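Extracellular ligand-binding receptor (Desulfohalobium retbaense DSM 5692, PDB 5ERE) probably acts as a sensor receptor, binding the small 2-oxo acid ketoleucine in a periplasmic-binding-protein-like domain and cytosine in a tandem PAS-type sensor region. Local coordinates at residues A[115-119]-A[470-474]; A[121-125]-A[327-331]. Residue numbers count along the deposited sequence, not the author numbering.

Contact 1: residues A[115-119]-A[470-474]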
loop_
_atom_site.group_PDB
_atom_site.type_symbol
_atom_site.label_atom_id
_atom_site.label_comp_id
_atom_site.label_asym_id
_atom_site.label_seq_id
_atom_site.Cartn_x
_atom_site.Cartn_y
_atom_site.Cartn_z
ATOM N N GLU A 115 -0.807 2.403 6.022
ATOM C CA GLU A 115 0.515 3.000 5.982
ATOM C C GLU A 115 1.566 1.948 6.382
ATOM O O GLU A 115 2.661 1.895 5.808
ATOM C CB GLU A 115 0.611 4.236 6.907
ATOM C CG GLU A 115 1.980 4.924 6.811
ATOM C CD GLU A 115 2.113 6.185 7.646
ATOM O OE1 GLU A 115 1.211 6.480 8.451
ATOM O OE2 GLU A 115 3.138 6.894 7.493
ATOM N N GLN A 116 1.205 1.097 7.342
ATOM C CA GLN A 116 2.088 -0.007 7.798
ATOM C C GLN A 116 2.402 -1.028 6.683
ATOM O O GLN A 116 3.561 -1.442 6.511
ATOM C CB GLN A 116 1.441 -0.723 8.991
ATOM C CG GLN A 116 2.412 -1.608 9.751
ATOM C CD GLN A 116 2.636 -2.945 9.074
ATOM O OE1 GLN A 116 1.692 -3.571 8.566
ATOM N NE2 GLN A 116 3.901 -3.380 9.034
ATOM N N GLU A 117 1.379 -1.385 5.900
ATOM C CA GLU A 117 1.537 -2.261 4.727
ATOM C C GLU A 117 2.567 -1.713 3.736
ATOM O O GLU A 117 3.334 -2.465 3.133
ATOM C CB GLU A 117 0.206 -2.434 3.997
ATOM C CG GLU A 117 -0.516 -3.746 4.262
ATOM C CD GLU A 117 -2.024 -3.631 4.094
ATOM O OE1 GLU A 117 -2.508 -3.076 3.058
ATOM O OE2 GLU A 117 -2.719 -4.087 5.030
ATOM N N GLN A 118 2.577 -0.400 3.556
ATOM C CA GLN A 118 3.529 0.201 2.635
ATOM C C GLN A 118 4.941 0.243 3.255
ATOM O O GLN A 118 5.922 -0.107 2.598
ATOM C CB GLN A 118 3.063 1.594 2.232
ATOM C CG GLN A 118 1.706 1.538 1.460
ATOM C CD GLN A 118 1.311 2.857 0.827
ATOM O OE1 GLN A 118 0.328 3.507 1.245
ATOM N NE2 GLN A 118 2.066 3.260 -0.197
ATOM N N LEU A 119 5.036 0.705 4.501
ATOM C CA LEU A 119 6.317 0.797 5.178
ATOM C C LEU A 119 7.012 -0.581 5.235
ATOM O O LEU A 119 8.237 -0.657 5.143
ATOM C CB LEU A 119 6.128 1.376 6.593
ATOM C CG LEU A 119 7.365 1.592 7.483
ATOM C CD1 LEU A 119 8.258 2.679 6.950
ATOM C CD2 LEU A 119 6.939 1.945 8.903
ATOM N N VAL A 470 1.532 -3.225 -5.684
ATOM C CA VAL A 470 1.439 -1.795 -5.997
ATOM C C VAL A 470 0.380 -1.036 -5.210
ATOM O O VAL A 470 0.261 0.182 -5.352
ATOM C CB VAL A 470 1.149 -1.545 -7.519
ATOM C CG1 VAL A 470 2.214 -2.177 -8.368
ATOM C CG2 VAL A 470 -0.199 -2.033 -7.945
ATOM N N HIS A 471 -0.378 -1.754 -4.387
ATOM C CA HIS A 471 -1.480 -1.193 -3.618
ATOM C C HIS A 471 -1.053 0.065 -2.810
ATOM O O HIS A 471 -0.178 0.012 -1.925
ATOM C CB HIS A 471 -2.055 -2.298 -2.698
ATOM C CG HIS A 471 -3.335 -1.925 -2.022
ATOM N ND1 HIS A 471 -4.366 -1.275 -2.685
ATOM C CD2 HIS A 471 -3.753 -2.084 -0.750
ATOM C CE1 HIS A 471 -5.349 -1.047 -1.838
ATOM N NE2 HIS A 471 -5.007 -1.536 -0.658
ATOM N N ASN A 472 -1.645 1.194 -3.194
ATOM C CA ASN A 472 -1.584 2.500 -2.510
ATOM C C ASN A 472 -0.287 3.269 -2.780
ATOM O O ASN A 472 -0.098 4.343 -2.247
ATOM C CB ASN A 472 -1.828 2.339 -0.985
ATOM C CG ASN A 472 -3.299 2.122 -0.651
ATOM O OD1 ASN A 472 -4.165 2.731 -1.263
ATOM N ND2 ASN A 472 -3.585 1.265 0.330
ATOM N N PHE A 473 0.556 2.748 -3.665
ATOM C CA PHE A 473 1.679 3.507 -4.199
ATOM C C PHE A 473 1.202 4.155 -5.490
ATOM O O PHE A 473 0.432 3.540 -6.233
ATOM C CB PHE A 473 2.895 2.633 -4.490
ATOM C CG PHE A 473 3.579 2.096 -3.272
ATOM C CD1 PHE A 473 4.542 2.845 -2.634
ATOM C CD2 PHE A 473 3.253 0.831 -2.758
ATOM C CE1 PHE A 473 5.196 2.354 -1.494
ATOM C CE2 PHE A 473 3.919 0.333 -1.616
ATOM C CZ PHE A 473 4.887 1.108 -0.995
ATOM N N PRO A 474 1.678 5.369 -5.780
ATOM C CA PRO A 474 1.258 5.976 -7.059
ATOM C C PRO A 474 2.097 5.495 -8.235
ATOM O O PRO A 474 2.864 6.242 -8.803
ATOM C CB PRO A 474 1.468 7.475 -6.809
ATOM C CG PRO A 474 2.734 7.479 -5.946
ATOM C CD PRO A 474 2.509 6.287 -4.986
HETATM O O HOH W 1 -1.454 -0.239 1.901
#

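Contact 2: residues A[121-125]-A[327-331]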
loop_
_atom_site.group_PDB
_atom_site.type_symbol
_atom_site.label_atom_id
_atom_site.label_comp_id
_atom_site.label_asym_id
_atom_site.label_seq_id
_atom_site.Cartn_x
_atom_site.Cartn_y
_atom_site.Cartn_z
ATOM N N ALA A 121 7.347 -2.730 3.028
ATOM C CA ALA A 121 8.122 -3.058 1.829
ATOM C C ALA A 121 9.575 -2.686 2.010
ATOM O O ALA A 121 10.447 -3.281 1.392
ATOM C CB ALA A 121 7.574 -2.351 0.580
ATOM N N TYR A 122 9.814 -1.653 2.810
ATOM C CA TYR A 122 11.171 -1.214 3.117
ATOM C C TYR A 122 11.756 -2.054 4.258
ATOM O O TYR A 122 12.883 -2.533 4.164
ATOM C CB TYR A 122 11.161 0.265 3.492
ATOM C CG TYR A 122 12.517 0.852 3.785
ATOM C CD1 TYR A 122 13.455 1.004 2.769
ATOM C CD2 TYR A 122 12.856 1.283 5.062
ATOM C CE1 TYR A 122 14.698 1.551 3.012
ATOM C CE2 TYR A 122 14.113 1.819 5.325
ATOM C CZ TYR A 122 15.029 1.953 4.287
ATOM O OH TYR A 122 16.277 2.494 4.497
ATOM N N LEU A 123 10.967 -2.222 5.316
ATOM C CA LEU A 123 11.446 -2.805 6.579
ATOM C C LEU A 123 11.800 -4.284 6.443
ATOM O O LEU A 123 12.502 -4.848 7.294
ATOM C CB LEU A 123 10.396 -2.647 7.698
ATOM C CG LEU A 123 10.225 -1.273 8.356
ATOM C CD1 LEU A 123 9.233 -1.306 9.526
ATOM C CD2 LEU A 123 11.556 -0.734 8.810
ATOM N N THR A 124 11.311 -4.914 5.385
ATOM C CA THR A 124 11.455 -6.347 5.244
ATOM C C THR A 124 12.931 -6.738 4.961
ATOM O O THR A 124 13.306 -7.872 5.177
ATOM C CB THR A 124 10.473 -6.886 4.148
ATOM O OG1 THR A 124 10.344 -8.310 4.253
ATOM C CG2 THR A 124 10.897 -6.490 2.742
ATOM N N ASP A 125 13.766 -5.784 4.548
ATOM C CA ASP A 125 15.185 -6.052 4.294
ATOM C C ASP A 125 16.072 -5.777 5.514
ATOM O O ASP A 125 17.290 -5.619 5.387
ATOM C CB ASP A 125 15.666 -5.217 3.114
ATOM C CG ASP A 125 14.959 -5.584 1.827
ATOM O OD1 ASP A 125 14.628 -6.779 1.664
ATOM O OD2 ASP A 125 14.729 -4.678 0.994
HETATM N N MSE A 327 12.980 -0.696 -6.296
HETATM C CA MSE A 327 12.625 -1.668 -5.255
HETATM C C MSE A 327 11.281 -2.393 -5.518
HETATM O O MSE A 327 11.152 -3.622 -5.452
HETATM C CB MSE A 327 12.520 -0.942 -3.934
HETATM C CG MSE A 327 12.282 -1.877 -2.759
HETATM SE SE MSE A 327 11.741 -0.912 -1.180
HETATM C CE MSE A 327 9.987 -0.302 -1.792
ATOM N N LEU A 328 10.252 -1.614 -5.794
ATOM C CA LEU A 328 8.936 -2.221 -5.988
ATOM C C LEU A 328 8.974 -3.131 -7.220
ATOM O O LEU A 328 8.452 -4.232 -7.193
ATOM C CB LEU A 328 7.847 -1.135 -6.131
ATOM C CG LEU A 328 7.426 -0.436 -4.830
ATOM C CD1 LEU A 328 6.474 0.760 -5.127
ATOM C CD2 LEU A 328 6.726 -1.414 -3.897
ATOM N N LEU A 329 9.648 -2.717 -8.285
ATOM C CA LEU A 329 9.729 -3.578 -9.460
ATOM C C LEU A 329 10.457 -4.879 -9.144
ATOM O O LEU A 329 9.980 -5.971 -9.466
ATOM C CB LEU A 329 10.442 -2.857 -10.600
ATOM C CG LEU A 329 10.553 -3.646 -11.903
ATOM C CD1 LEU A 329 9.158 -4.043 -12.500
ATOM C CD2 LEU A 329 11.317 -2.810 -12.863
ATOM N N THR A 330 11.608 -4.764 -8.490
ATOM C CA THR A 330 12.382 -5.948 -8.136
ATOM C C THR A 330 11.620 -6.883 -7.236
ATOM O O THR A 330 11.593 -8.085 -7.479
ATOM C CB THR A 330 13.720 -5.569 -7.443
ATOM O OG1 THR A 330 14.469 -4.724 -8.322
ATOM C CG2 THR A 330 14.515 -6.815 -7.139
ATOM N N GLN A 331 10.982 -6.333 -6.211
ATOM C CA GLN A 331 10.194 -7.157 -5.293
ATOM C C GLN A 331 9.073 -7.902 -6.016
ATOM O O GLN A 331 8.725 -9.025 -5.671
ATOM C CB GLN A 331 9.617 -6.296 -4.176
ATOM C CG GLN A 331 10.691 -5.847 -3.167
ATOM C CD GLN A 331 10.160 -4.894 -2.111
ATOM O OE1 GLN A 331 9.040 -4.375 -2.214
ATOM N NE2 GLN A 331 10.968 -4.659 -1.080
#

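Contact 1: residues A[115-119]-A[470-474]
This is a polar helix-to-turn contact at an interdomain seam. Helix 112-123, from the lobe of the periplasmic-binding-protein-like domain built on the sheet with strand 129-134, meets the loop that joins helix 461-470 to strand 476-480 in the sensor region. The loop begins with a type II turn from Val470 to Phe473, closed by Phe473 N to Val470 O at 3.1 Å. Asn472 takes its third position with a positive phi of 79°, and its CA lies nearest that of Gln118, 7.6 Å away.

Gln118 does most of the work on the helix side. Its extended side chain reaches the turn, where NE2 gives a weak hydrogen bond to Asn472 O (3.2 Å, with an unfavourable angle of 122°). The same nitrogen sits over one face of the Phe473 ring, 3.5 Å from Phe473 CD1, while Gln118 OE1 comes within 3.3 Å of Asn472 CB. One residue earlier, Glu117 sits at the exposed edge of the contact. A water bridges it to the loop, donating to Glu117 OE1 at 3.2 Å and accepting from Asn472 ND2 at 3.0 Å. Glu117 OE1 also approaches the edge of the imidazole, 4.1 Å from His471 CD2.

Strand 304-314 ties the two sides together: Tyr308 O accepts a hydrogen bond from Gln118 NE2, Tyr308 is also linked to Asn472 through the backbone, and Phe473 and Pro474 pack on Phe310 and Ile309. On its other side, helix 112-123 rests on helix 137-149, where Glu115 and Leu119 both touch Trp142.

Contact 2: residues A[121-125]-A[327-331]
Helix 112-123 runs out here against the first turns of helix 324-357, the long helix that leads into the sensor region. A helix of the periplasmic-binding-protein-like fold is thus packed beside helix 324-357, in a small contact near the surface.

Ala121 comes first and matters most. Its CB points at the partner helix and sits 4.0 Å from the CE of Met327, a selenomethionine, and 3.7 Å from Gln331 OE1; across the pair, the CA of Ala121 is nearest that of Leu328, at 7.9 Å. The helix is kinked at this point, since the backbone nitrogens of Ala121 and Tyr122 make no bond to the preceding turn.

Tyr122 turns its CA-to-CB bond the other way and meets the long helix through its backbone, with CA 4.3 Å from Met327 SE. Its ring meets those of Phe126 and of Phe323, the residue just ahead of the long helix, and rests on Val207 of strand 205-208. Leu123 faces helix 137-149 and touches Leu146.

Thr124 and Asp125 then close the segment with lighter contacts. Thr124 CG2 lies 4.2 Å from Gln331 NE2, and Asp125 OD2 is 4.3 Å from that same nitrogen. Asp125 N makes a weak bond back to Tyr122 O at 3.4 Å, and stands 5.2 Å from Ala121 O, too far to serve it as the next helical turn would.

That carbonyl instead receives the amide of Gln331, one turn beyond Met327: Gln331 NE2 donates to Ala121 O at 2.9 Å with an angle of 161°.

In the fold
Both contacts draw on helix 112-123, contact 1 through its middle and contact 2 through its end, and their centres lie about 11 Å apart. They bring together two parts of the sensor region far apart in sequence, the long helix 324-357 and the loop after helix 461-470, and these touch each other directly: Phe473 CG packs 3.7 Å from Leu328 CD1. Along the chain, contact 2 is nested inside the loop closed by contact 1. Neither contact lies at a ligand or calcium site, but Glu115 OE2 of the shared helix accepts a hydrogen bond from the backbone nitrogen of Arg210, a residue of the ketoleucine pocket.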